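Local coordinates for protein ALDH21) (Physcomitrella patens subsp. patens, PDB 5MZ5) that oxidises aldehydes with NADP(+) as a succinic semialdehyde dehydrogenase of lower plants, and may also act on glyceraldehyde 3-phosphate, at residues K112-E117 against A221-E226; T121-S126 against N351-D356; K346-M349 against E355-Y358. All blocks are in the same frame, centred on the assembly; numbering follows the deposited sequence.

Contact 1 (K112-E117 against A221-E226)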
ATOM      1  N   LYS A 112       9.940  -4.919 -30.630  1.00 28.18           N
ATOM      2  CA  LYS A 112       8.802  -4.996 -31.550  1.00 27.96           C
ATOM      3  C   LYS A 112       9.264  -4.927 -33.007  1.00 33.42           C
ATOM      4  O   LYS A 112       8.755  -5.660 -33.852  1.00 33.03           O
ATOM      5  CB  LYS A 112       7.799  -3.868 -31.262  1.00 29.60           C
ATOM      6  CG  LYS A 112       7.016  -4.067 -29.979  1.00 32.66           C
ATOM      7  CD  LYS A 112       6.115  -2.883 -29.713  1.00 34.32           C
ATOM      8  CE  LYS A 112       5.259  -3.088 -28.480  1.00 33.32           C
ATOM      9  NZ  LYS A 112       4.604  -1.825 -28.061  1.00 40.36           N
ATOM     10  N   ASN A 113      10.243  -4.050 -33.280  1.00 31.47           N
ATOM     11  CA  ASN A 113      10.827  -3.780 -34.585  1.00 32.28           C
ATOM     12  C   ASN A 113      11.640  -4.957 -35.132  1.00 38.47           C
ATOM     13  O   ASN A 113      11.644  -5.195 -36.338  1.00 39.23           O
ATOM     14  CB  ASN A 113      11.704  -2.526 -34.481  1.00 36.76           C
ATOM     15  CG  ASN A 113      11.988  -1.870 -35.800  1.00 67.01           C
ATOM     16  OD1 ASN A 113      11.084  -1.387 -36.493  1.00 61.92           O
ATOM     17  ND2 ASN A 113      13.260  -1.823 -36.166  1.00 63.49           N
ATOM     18  N   ARG A 114      12.339  -5.677 -34.243  1.00 34.81           N
ATOM     19  CA  ARG A 114      13.187  -6.816 -34.586  1.00 33.75           C
ATOM     20  C   ARG A 114      12.552  -8.153 -34.139  1.00 34.42           C
ATOM     21  O   ARG A 114      13.259  -9.144 -34.042  1.00 33.47           O
ATOM     22  CB  ARG A 114      14.580  -6.633 -33.935  1.00 32.29           C
ATOM     23  CG  ARG A 114      15.376  -5.435 -34.472  1.00 31.57           C
ATOM     24  CD  ARG A 114      16.685  -5.250 -33.729  1.00 29.73           C
ATOM     25  NE  ARG A 114      17.664  -6.288 -34.043  1.00 35.92           N
ATOM     26  CZ  ARG A 114      18.882  -6.362 -33.518  1.00 53.31           C
ATOM     27  NH1 ARG A 114      19.290  -5.454 -32.635  1.00 38.49           N
ATOM     28  NH2 ARG A 114      19.697  -7.351 -33.856  1.00 40.74           N
ATOM     29  N   PHE A 115      11.218  -8.172 -33.897  1.00 29.94           N
ATOM     30  CA  PHE A 115      10.451  -9.325 -33.395  1.00 28.38           C
ATOM     31  C   PHE A 115      10.807 -10.693 -34.030  1.00 31.58           C
ATOM     32  O   PHE A 115      11.243 -11.594 -33.311  1.00 29.06           O
ATOM     33  CB  PHE A 115       8.934  -9.072 -33.492  1.00 29.09           C
ATOM     34  CG  PHE A 115       8.094 -10.102 -32.766  1.00 29.53           C
ATOM     35  CD1 PHE A 115       7.665 -11.259 -33.413  1.00 32.78           C
ATOM     36  CD2 PHE A 115       7.694  -9.894 -31.452  1.00 29.42           C
ATOM     37  CE1 PHE A 115       6.888 -12.213 -32.739  1.00 32.89           C
ATOM     38  CE2 PHE A 115       6.921 -10.847 -30.780  1.00 32.02           C
ATOM     39  CZ  PHE A 115       6.519 -11.997 -31.426  1.00 30.57           C
ATOM     40  N   GLU A 116      10.553 -10.860 -35.346  1.00 30.35           N
ATOM     41  CA  GLU A 116      10.787 -12.109 -36.066  1.00 30.20           C
ATOM     42  C   GLU A 116      12.238 -12.528 -36.056  1.00 32.26           C
ATOM     43  O   GLU A 116      12.516 -13.702 -35.828  1.00 31.59           O
ATOM     44  CB  GLU A 116      10.213 -12.060 -37.496  1.00 32.28           C
ATOM     45  CG  GLU A 116      10.112 -13.434 -38.166  1.00 40.47           C
ATOM     46  CD  GLU A 116       9.340 -14.520 -37.427  1.00 47.11           C
ATOM     47  OE1 GLU A 116       9.625 -15.712 -37.677  1.00 41.22           O
ATOM     48  OE2 GLU A 116       8.442 -14.189 -36.619  1.00 36.16           O
ATOM     49  N   GLU A 117      13.160 -11.567 -36.259  1.00 28.69           N
ATOM     50  CA  GLU A 117      14.603 -11.809 -36.226  1.00 28.31           C
ATOM     51  C   GLU A 117      15.033 -12.371 -34.853  1.00 30.36           C
ATOM     52  O   GLU A 117      15.792 -13.331 -34.808  1.00 27.81           O
ATOM     53  CB  GLU A 117      15.347 -10.505 -36.535  1.00 29.90           C
ATOM     54  CG  GLU A 117      16.862 -10.593 -36.444  1.00 34.33           C
ATOM     55  CD  GLU A 117      17.550  -9.298 -36.075  1.00 49.11           C
ATOM     56  OE1 GLU A 117      18.719  -9.367 -35.633  1.00 47.58           O
ATOM     57  OE2 GLU A 117      16.924  -8.220 -36.214  1.00 40.14           O
ATOM     58  N   ALA A 221      20.826 -12.439 -25.241  1.00 26.97           N
ATOM     59  CA  ALA A 221      21.384 -11.451 -24.328  1.00 25.64           C
ATOM     60  C   ALA A 221      22.215 -10.410 -25.090  1.00 26.64           C
ATOM     61  O   ALA A 221      22.188  -9.234 -24.743  1.00 24.06           O
ATOM     62  CB  ALA A 221      22.237 -12.132 -23.287  1.00 26.36           C
ATOM     63  N   LEU A 222      22.923 -10.841 -26.143  1.00 23.52           N
ATOM     64  CA  LEU A 222      23.769  -9.960 -26.938  1.00 23.67           C
ATOM     65  C   LEU A 222      22.952  -9.008 -27.801  1.00 27.88           C
ATOM     66  O   LEU A 222      23.407  -7.898 -28.047  1.00 27.01           O
ATOM     67  CB  LEU A 222      24.817 -10.750 -27.756  1.00 23.99           C
ATOM     68  CG  LEU A 222      25.906 -11.472 -26.912  1.00 28.20           C
ATOM     69  CD1 LEU A 222      26.752 -12.396 -27.796  1.00 27.49           C
ATOM     70  CD2 LEU A 222      26.788 -10.473 -26.129  1.00 31.12           C
ATOM     71  N   ILE A 223      21.735  -9.431 -28.218  1.00 25.83           N
ATOM     72  CA  ILE A 223      20.776  -8.608 -28.951  1.00 26.47           C
ATOM     73  C   ILE A 223      20.280  -7.513 -27.998  1.00 30.08           C
ATOM     74  O   ILE A 223      20.241  -6.354 -28.410  1.00 29.99           O
ATOM     75  CB  ILE A 223      19.627  -9.440 -29.615  1.00 29.25           C
ATOM     76  CG1 ILE A 223      20.173 -10.299 -30.793  1.00 29.74           C
ATOM     77  CG2 ILE A 223      18.481  -8.539 -30.102  1.00 28.15           C
ATOM     78  CD1 ILE A 223      19.169 -11.453 -31.318  1.00 30.12           C
ATOM     79  N   LEU A 224      20.005  -7.851 -26.709  1.00 28.06           N
ATOM     80  CA  LEU A 224      19.607  -6.829 -25.721  1.00 28.83           C
ATOM     81  C   LEU A 224      20.733  -5.792 -25.555  1.00 31.57           C
ATOM     82  O   LEU A 224      20.445  -4.600 -25.524  1.00 30.53           O
ATOM     83  CB  LEU A 224      19.150  -7.390 -24.356  1.00 29.05           C
ATOM     84  CG  LEU A 224      17.744  -8.018 -24.300  1.00 36.26           C
ATOM     85  CD1 LEU A 224      17.509  -8.730 -22.958  1.00 35.73           C
ATOM     86  CD2 LEU A 224      16.621  -6.977 -24.556  1.00 39.45           C
ATOM     87  N   GLY A 225      21.981  -6.269 -25.585  1.00 28.39           N
ATOM     88  CA  GLY A 225      23.208  -5.480 -25.528  1.00 28.35           C
ATOM     89  C   GLY A 225      23.323  -4.503 -26.677  1.00 32.02           C
ATOM     90  O   GLY A 225      23.642  -3.340 -26.442  1.00 31.68           O
ATOM     91  N   GLU A 226      22.988  -4.947 -27.922  1.00 29.01           N
ATOM     92  CA  GLU A 226      22.991  -4.109 -29.129  1.00 28.68           C
ATOM     93  C   GLU A 226      21.966  -2.988 -28.976  1.00 30.63           C
ATOM     94  O   GLU A 226      22.252  -1.828 -29.300  1.00 29.73           O
ATOM     95  CB  GLU A 226      22.630  -4.925 -30.379  1.00 30.37           C
ATOM     96  CG  GLU A 226      23.675  -5.907 -30.863  1.00 40.08           C
ATOM     97  CD  GLU A 226      23.171  -6.883 -31.916  1.00 58.11           C
ATOM     98  OE1 GLU A 226      23.711  -8.010 -31.965  1.00 59.02           O
ATOM     99  OE2 GLU A 226      22.235  -6.535 -32.675  1.00 42.62           O
TER

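Contact 2 (T121-S126 against N351-D356)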
ATOM      1  N   THR A 121      16.389 -16.244 -34.047  1.00 30.28           N
ATOM      2  CA  THR A 121      17.650 -16.396 -33.315  1.00 30.26           C
ATOM      3  C   THR A 121      17.436 -17.264 -32.081  1.00 33.43           C
ATOM      4  O   THR A 121      18.283 -18.099 -31.782  1.00 33.62           O
ATOM      5  CB  THR A 121      18.222 -15.013 -32.947  1.00 33.97           C
ATOM      6  OG1 THR A 121      18.431 -14.267 -34.145  1.00 36.63           O
ATOM      7  CG2 THR A 121      19.528 -15.104 -32.177  1.00 29.41           C
ATOM      8  N   LEU A 122      16.310 -17.049 -31.365  1.00 29.21           N
ATOM      9  CA  LEU A 122      15.907 -17.802 -30.186  1.00 28.80           C
ATOM     10  C   LEU A 122      15.724 -19.266 -30.500  1.00 30.06           C
ATOM     11  O   LEU A 122      16.287 -20.100 -29.809  1.00 29.73           O
ATOM     12  CB  LEU A 122      14.601 -17.249 -29.623  1.00 29.51           C
ATOM     13  CG  LEU A 122      14.659 -16.417 -28.381  1.00 36.23           C
ATOM     14  CD1 LEU A 122      13.258 -15.980 -27.996  1.00 35.74           C
ATOM     15  CD2 LEU A 122      15.284 -17.206 -27.207  1.00 41.62           C
ATOM     16  N   THR A 123      14.933 -19.587 -31.537  1.00 26.13           N
ATOM     17  CA  THR A 123      14.696 -20.964 -31.985  1.00 25.90           C
ATOM     18  C   THR A 123      16.016 -21.646 -32.372  1.00 29.72           C
ATOM     19  O   THR A 123      16.270 -22.782 -31.974  1.00 27.34           O
ATOM     20  CB  THR A 123      13.671 -20.957 -33.125  1.00 30.74           C
ATOM     21  OG1 THR A 123      12.413 -20.702 -32.529  1.00 30.53           O
ATOM     22  CG2 THR A 123      13.610 -22.299 -33.892  1.00 28.30           C
ATOM     23  N   MET A 124      16.856 -20.934 -33.130  1.00 28.91           N
ATOM     24  CA  MET A 124      18.156 -21.416 -33.569  1.00 30.40           C
ATOM     25  C   MET A 124      19.064 -21.812 -32.378  1.00 34.31           C
ATOM     26  O   MET A 124      19.541 -22.954 -32.327  1.00 33.74           O
ATOM     27  CB  MET A 124      18.809 -20.363 -34.496  1.00 33.93           C
ATOM     28  CG  MET A 124      20.115 -20.800 -35.145  1.00 39.52           C
ATOM     29  SD  MET A 124      21.521 -20.573 -34.017  1.00 46.55           S
ATOM     30  CE  MET A 124      21.765 -18.794 -34.188  1.00 43.27           C
ATOM     31  N   GLU A 125      19.306 -20.882 -31.437  1.00 30.37           N
ATOM     32  CA  GLU A 125      20.226 -21.164 -30.336  1.00 30.26           C
ATOM     33  C   GLU A 125      19.637 -22.006 -29.194  1.00 33.87           C
ATOM     34  O   GLU A 125      20.413 -22.576 -28.433  1.00 32.65           O
ATOM     35  CB  GLU A 125      20.834 -19.871 -29.787  1.00 30.85           C
ATOM     36  CG  GLU A 125      19.867 -19.032 -28.959  1.00 36.89           C
ATOM     37  CD  GLU A 125      20.484 -17.836 -28.272  1.00 46.59           C
ATOM     38  OE1 GLU A 125      21.729 -17.732 -28.264  1.00 37.95           O
ATOM     39  OE2 GLU A 125      19.724 -17.013 -27.716  1.00 36.88           O
ATOM     40  N   SER A 126      18.299 -22.029 -29.028  1.00 29.94           N
ATOM     41  CA  SER A 126      17.707 -22.780 -27.921  1.00 29.55           C
ATOM     42  C   SER A 126      17.061 -24.094 -28.345  1.00 32.81           C
ATOM     43  O   SER A 126      16.878 -24.981 -27.508  1.00 32.35           O
ATOM     44  CB  SER A 126      16.717 -21.911 -27.145  1.00 31.01           C
ATOM     45  OG  SER A 126      15.486 -21.781 -27.837  1.00 33.01           O
ATOM     46  N   ASN A 351      11.628 -30.462 -36.554  1.00 32.24           N
ATOM     47  CA  ASN A 351      12.309 -29.214 -36.876  1.00 32.15           C
ATOM     48  C   ASN A 351      11.631 -28.023 -36.159  1.00 35.28           C
ATOM     49  O   ASN A 351      10.491 -27.692 -36.489  1.00 34.76           O
ATOM     50  CB  ASN A 351      12.332 -29.015 -38.398  1.00 30.71           C
ATOM     51  CG  ASN A 351      13.068 -27.790 -38.878  1.00 41.06           C
ATOM     52  OD1 ASN A 351      13.518 -26.943 -38.102  1.00 30.54           O
ATOM     53  ND2 ASN A 351      13.212 -27.686 -40.187  1.00 35.21           N
ATOM     54  N   PRO A 352      12.322 -27.379 -35.178  1.00 30.01           N
ATOM     55  CA  PRO A 352      11.686 -26.277 -34.432  1.00 28.48           C
ATOM     56  C   PRO A 352      11.361 -25.051 -35.295  1.00 31.78           C
ATOM     57  O   PRO A 352      10.543 -24.231 -34.888  1.00 29.61           O
ATOM     58  CB  PRO A 352      12.689 -25.990 -33.309  1.00 28.85           C
ATOM     59  CG  PRO A 352      14.003 -26.415 -33.875  1.00 33.31           C
ATOM     60  CD  PRO A 352      13.679 -27.649 -34.660  1.00 30.09           C
ATOM     61  N   PHE A 353      11.959 -24.964 -36.508  1.00 28.38           N
ATOM     62  CA  PHE A 353      11.690 -23.881 -37.458  1.00 28.41           C
ATOM     63  C   PHE A 353      10.359 -24.055 -38.203  1.00 33.86           C
ATOM     64  O   PHE A 353       9.883 -23.097 -38.823  1.00 33.37           O
ATOM     65  CB  PHE A 353      12.860 -23.679 -38.426  1.00 29.90           C
ATOM     66  CG  PHE A 353      14.096 -23.140 -37.748  1.00 30.76           C
ATOM     67  CD1 PHE A 353      14.235 -21.775 -37.499  1.00 32.08           C
ATOM     68  CD2 PHE A 353      15.125 -23.998 -37.352  1.00 32.92           C
ATOM     69  CE1 PHE A 353      15.388 -21.274 -36.878  1.00 32.35           C
ATOM     70  CE2 PHE A 353      16.277 -23.497 -36.727  1.00 34.43           C
ATOM     71  CZ  PHE A 353      16.401 -22.137 -36.505  1.00 31.81           C
ATOM     72  N   GLU A 354       9.748 -25.265 -38.120  1.00 32.47           N
ATOM     73  CA  GLU A 354       8.436 -25.536 -38.724  1.00 33.29           C
ATOM     74  C   GLU A 354       7.377 -24.887 -37.847  1.00 35.24           C
ATOM     75  O   GLU A 354       7.478 -24.950 -36.624  1.00 34.30           O
ATOM     76  CB  GLU A 354       8.134 -27.047 -38.845  1.00 35.65           C
ATOM     77  CG  GLU A 354       9.089 -27.865 -39.708  1.00 49.49           C
ATOM     78  CD  GLU A 354       9.085 -27.670 -41.215  1.00 78.57           C
ATOM     79  OE1 GLU A 354       8.269 -26.870 -41.731  1.00 73.37           O
ATOM     80  OE2 GLU A 354       9.908 -28.336 -41.883  1.00 77.84           O
ATOM     81  N   GLU A 355       6.389 -24.238 -38.476  1.00 31.99           N
ATOM     82  CA  GLU A 355       5.288 -23.566 -37.821  0.50 32.19           C
ATOM     83  C   GLU A 355       4.407 -24.505 -37.014  1.00 38.02           C
ATOM     84  O   GLU A 355       3.892 -24.086 -35.982  1.00 37.46           O
ATOM     85  CB  GLU A 355       4.444 -22.802 -38.847  1.00 34.41           C
ATOM     86  CG  GLU A 355       5.200 -21.710 -39.602  1.00 44.85           C
ATOM     87  CD  GLU A 355       5.681 -20.538 -38.764  1.00 61.88           C
ATOM     88  OE1 GLU A 355       5.001 -20.201 -37.772  1.00 50.94           O
ATOM     89  OE2 GLU A 355       6.730 -19.945 -39.106  1.00 64.00           O
ATOM     90  N   ASP A 356       4.233 -25.771 -37.454  1.00 35.96           N
ATOM     91  CA  ASP A 356       3.367 -26.724 -36.747  1.00 35.94           C
ATOM     92  C   ASP A 356       4.120 -27.657 -35.751  1.00 39.78           C
ATOM     93  O   ASP A 356       3.477 -28.511 -35.146  1.00 40.45           O
ATOM     94  CB  ASP A 356       2.517 -27.527 -37.745  1.00 37.95           C
ATOM     95  CG  ASP A 356       3.302 -28.351 -38.749  1.00 49.81           C
ATOM     96  OD1 ASP A 356       4.551 -28.213 -38.794  1.00 50.32           O
ATOM     97  OD2 ASP A 356       2.668 -29.083 -39.536  1.00 59.02           O
TER

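Contact 3 (K346-M349 against E355-Y358)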
ATOM      1  N   LYS A 346      -0.455 -37.164 -30.554  1.00 36.63           N
ATOM      2  CA  LYS A 346      -0.725 -36.249 -31.663  1.00 36.52           C
ATOM      3  C   LYS A 346       0.300 -35.117 -31.757  1.00 38.99           C
ATOM      4  O   LYS A 346       0.317 -34.411 -32.774  1.00 37.06           O
ATOM      5  CB  LYS A 346      -2.150 -35.662 -31.540  1.00 39.21           C
ATOM      6  CG  LYS A 346      -3.255 -36.656 -31.871  1.00 58.23           C
ATOM      7  CD  LYS A 346      -4.641 -36.046 -31.671  1.00 74.54           C
ATOM      8  CE  LYS A 346      -5.741 -37.010 -32.076  1.00 89.38           C
ATOM      9  NZ  LYS A 346      -7.035 -36.318 -32.306  1.00 94.42           N
ATOM     10  N   LEU A 347       1.138 -34.931 -30.696  1.00 35.17           N
ATOM     11  CA  LEU A 347       2.118 -33.848 -30.614  1.00 34.26           C
ATOM     12  C   LEU A 347       3.202 -33.964 -31.673  1.00 39.67           C
ATOM     13  O   LEU A 347       3.862 -34.992 -31.759  1.00 40.85           O
ATOM     14  CB  LEU A 347       2.722 -33.704 -29.205  1.00 33.56           C
ATOM     15  CG  LEU A 347       1.767 -33.346 -28.048  1.00 37.77           C
ATOM     16  CD1 LEU A 347       2.501 -33.373 -26.706  1.00 36.41           C
ATOM     17  CD2 LEU A 347       1.076 -31.999 -28.276  1.00 38.00           C
ATOM     18  N   LYS A 348       3.352 -32.923 -32.509  1.00 36.31           N
ATOM     19  CA  LYS A 348       4.341 -32.916 -33.587  1.00 36.50           C
ATOM     20  C   LYS A 348       5.720 -32.620 -33.043  1.00 38.53           C
ATOM     21  O   LYS A 348       5.954 -31.563 -32.463  1.00 36.53           O
ATOM     22  CB  LYS A 348       3.985 -31.922 -34.698  1.00 39.39           C
ATOM     23  CG  LYS A 348       2.734 -32.288 -35.439  1.00 52.10           C
ATOM     24  CD  LYS A 348       2.389 -31.269 -36.470  1.00 59.68           C
ATOM     25  CE  LYS A 348       1.245 -31.785 -37.292  1.00 66.41           C
ATOM     26  NZ  LYS A 348       0.814 -30.804 -38.324  1.00 78.23           N
ATOM     27  N   MET A 349       6.626 -33.575 -33.240  1.00 36.08           N
ATOM     28  CA  MET A 349       8.018 -33.508 -32.839  1.00 35.27           C
ATOM     29  C   MET A 349       8.861 -33.405 -34.107  1.00 39.18           C
ATOM     30  O   MET A 349       8.685 -34.194 -35.041  1.00 40.73           O
ATOM     31  CB  MET A 349       8.402 -34.757 -32.028  1.00 37.90           C
ATOM     32  CG  MET A 349       9.756 -34.653 -31.372  1.00 42.25           C
ATOM     33  SD  MET A 349      10.241 -36.112 -30.422  1.00 47.40           S
ATOM     34  CE  MET A 349      10.663 -37.237 -31.725  1.00 44.88           C
ATOM     35  N   GLU A 355       6.389 -24.238 -38.476  1.00 31.99           N
ATOM     36  CA  GLU A 355       5.288 -23.566 -37.821  0.50 32.19           C
ATOM     37  C   GLU A 355       4.407 -24.505 -37.014  1.00 38.02           C
ATOM     38  O   GLU A 355       3.892 -24.086 -35.982  1.00 37.46           O
ATOM     39  CB  GLU A 355       4.444 -22.802 -38.847  1.00 34.41           C
ATOM     40  CG  GLU A 355       5.200 -21.710 -39.602  1.00 44.85           C
ATOM     41  CD  GLU A 355       5.681 -20.538 -38.764  1.00 61.88           C
ATOM     42  OE1 GLU A 355       5.001 -20.201 -37.772  1.00 50.94           O
ATOM     43  OE2 GLU A 355       6.730 -19.945 -39.106  1.00 64.00           O
ATOM     44  N   ASP A 356       4.233 -25.771 -37.454  1.00 35.96           N
ATOM     45  CA  ASP A 356       3.367 -26.724 -36.747  1.00 35.94           C
ATOM     46  C   ASP A 356       4.120 -27.657 -35.751  1.00 39.78           C
ATOM     47  O   ASP A 356       3.477 -28.511 -35.146  1.00 40.45           O
ATOM     48  CB  ASP A 356       2.517 -27.527 -37.745  1.00 37.95           C
ATOM     49  CG  ASP A 356       3.302 -28.351 -38.749  1.00 49.81           C
ATOM     50  OD1 ASP A 356       4.551 -28.213 -38.794  1.00 50.32           O
ATOM     51  OD2 ASP A 356       2.668 -29.083 -39.536  1.00 59.02           O
ATOM     52  N   THR A 357       5.450 -27.456 -35.547  1.00 34.15           N
ATOM     53  CA  THR A 357       6.217 -28.238 -34.570  1.00 33.22           C
ATOM     54  C   THR A 357       5.812 -27.813 -33.159  1.00 36.52           C
ATOM     55  O   THR A 357       5.817 -26.613 -32.832  1.00 34.06           O
ATOM     56  CB  THR A 357       7.737 -28.115 -34.776  1.00 32.81           C
ATOM     57  OG1 THR A 357       8.069 -28.731 -36.013  1.00 36.30           O
ATOM     58  CG2 THR A 357       8.549 -28.830 -33.672  1.00 27.52           C
ATOM     59  N   TYR A 358       5.435 -28.811 -32.342  1.00 32.97           N
ATOM     60  CA  TYR A 358       5.072 -28.597 -30.951  1.00 31.84           C
ATOM     61  C   TYR A 358       6.287 -28.855 -30.074  1.00 36.10           C
ATOM     62  O   TYR A 358       6.516 -28.119 -29.128  1.00 35.72           O
ATOM     63  CB  TYR A 358       3.924 -29.528 -30.540  1.00 32.84           C
ATOM     64  CG  TYR A 358       3.347 -29.173 -29.189  1.00 35.29           C
ATOM     65  CD1 TYR A 358       3.894 -29.693 -28.017  1.00 36.96           C
ATOM     66  CD2 TYR A 358       2.297 -28.256 -29.072  1.00 35.28           C
ATOM     67  CE1 TYR A 358       3.412 -29.319 -26.765  1.00 37.09           C
ATOM     68  CE2 TYR A 358       1.791 -27.892 -27.823  1.00 35.36           C
ATOM     69  CZ  TYR A 358       2.348 -28.433 -26.672  1.00 42.46           C
ATOM     70  OH  TYR A 358       1.864 -28.075 -25.434  1.00 41.49           O
TER

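Contact 1 (K112-E117 against A221-E226)
Arg114 lays one face of its guanidinium over Ile223, whose CG2 sits 4.1 Å from Arg114 CZ, offset toward the rim of the flat group. The edge of the same group does the polar work. NH1 and NH2 both turn end-on to a single oxygen, Glu226 OE2, and the shorter of these bonds, from Arg114 NH2, is 2.9 Å. The two nitrogens come to OE2 from one face of its carboxylate, whose plane is 22° from that of the guanidinium. Three residues on, Glu117 takes the side-on edge: Arg114 NE reaches Glu117 OE2 at 3.0 Å and Arg114 NH2 reaches Glu117 OE1 at 2.9 Å, both bonds nearly straight. A bend in the arginine chain at chi3 (71°) carries the head to where it can meet both acids. Four bonds fix the rotation of the guanidinium, and the positive charge between them probably offsets the repulsion of the two carboxylates. Arg114 itself stands at the N-cap of helix 115-126, in the break after helix 97-113. The result is a salt-bridge network of one arginine and two glutamates, tying this helix junction to helix 219-229 of the Rossmann-type coenzyme domain.

Contact 2 (T121-S126 against N351-D356)
A single methyl, Thr123 CG2, stands almost exactly above the middle of the Phe353 ring, 3.6 Å from its centroid and 12° off the normal. This is a CH-pi contact between the last turns of helix 115-126 and a type I beta turn running from Asn351 to Glu354, in the loop that leads to helix 365-380. The methyl gets there because CG2 lies anti to the threonine's backbone N, which leaves OG1 turned to the carbonyl oxygen of Lys128 instead of to the turn. Pro352 closes in beside it, with its CB 3.8 Å from Thr123 CG2, so one methyl serves both ring systems. Met124 meets the rim of the phenyl: its CB lies in the ring plane at the edge, 3.6 Å from Phe353 CZ. A leucine in place of Phe353, with no flat face to offer, would probably leave the Thr123 methyl poorly covered and a gap beside Met124 CB. The neighbouring surfaces belong to other parts of the fold: Thr123 also touches Ile130 and Ala133 of helix 130-151, and Pro352 rests on Tyr62. The turn carries its own brace, an Asx turn in which Phe353 N donates to Asn351 OD1 at 3.0 Å, the N-H arriving from above the plane of the side-chain carbonyl, 49° out of it.

Contact 3 (K346-M349 against E355-Y358)
Lys348 O accepts from Tyr358 N at 2.8 Å, and this backbone bond draws the two arms of the loop together. The same lysine reaches across at its other end. Its chain is extended beyond CG and passes alongside the backbone of the facing arm, Lys348 CB lying 3.5 Å from Asp356 O, until Lys348 NZ comes to Asp356 OD2 at 2.8 Å. That salt bridge is not made in the plane of the acid: the ammonium approaches from above the carboxylate, 42° out of it. Asp356 holds CG between its backbone N and carbonyl carbon (chi1 60°), which puts OD2 within the lysine's range. Both charged residues are exposed, so solvent probably weakens the attraction.

On the inner side the contact turns apolar. Leu347 sends CD2 over the centre of the Tyr358 ring, 3.7 Å from its centroid, in a CH-pi contact. Leu347 CD1 touches the same ring near one side, at 4.1 Å from Tyr358 CD1. The ring is placed there by CG lying anti to the tyrosine's N (chi1 -170°). Leu347 and Tyr358 both also pack on Ile309 and Phe313 of helix 301-313. Thr357 contributes mainly backbone to the crossing.

Together these make a closed loop between helix 333-345 and helix 365-380, pinned by backbone bonding of Lys348 to Tyr358 and, beyond it, to Leu359, by a surface salt bridge and by a leucine-tyrosine pair. Its tyrosine comes within about 4 Å, side chain to side chain, of Tyr314, which places this loop next to a residue of the succinate-binding site, consistent with a second-shell position in the aldehyde dehydrogenase fold.

Contacts 1 and 2 share helix 115-126: its start meets helix 219-229, its end meets the loop before helix 365-380, their centres being about 16 Å apart. They touch where Ile223 CD1 packs on Thr121 CG2 at 3.8 Å. Contact 3 lies about 12 Å from contact 2 and about 26 Å from contact 1, centre to centre. It shares Glu355 and Asp356 with contact 2; Thr357 OG1 to Asn351 O, 2.7 Å, is a probable hydrogen bond joining the two. Along the chain, contacts 1 and 2 interleave, while contact 3 is local to one loop. Helix 115-126 thus lies between the Rossmann-type coenzyme-binding part and that loop, and the contacts tie these parts of the subunit together.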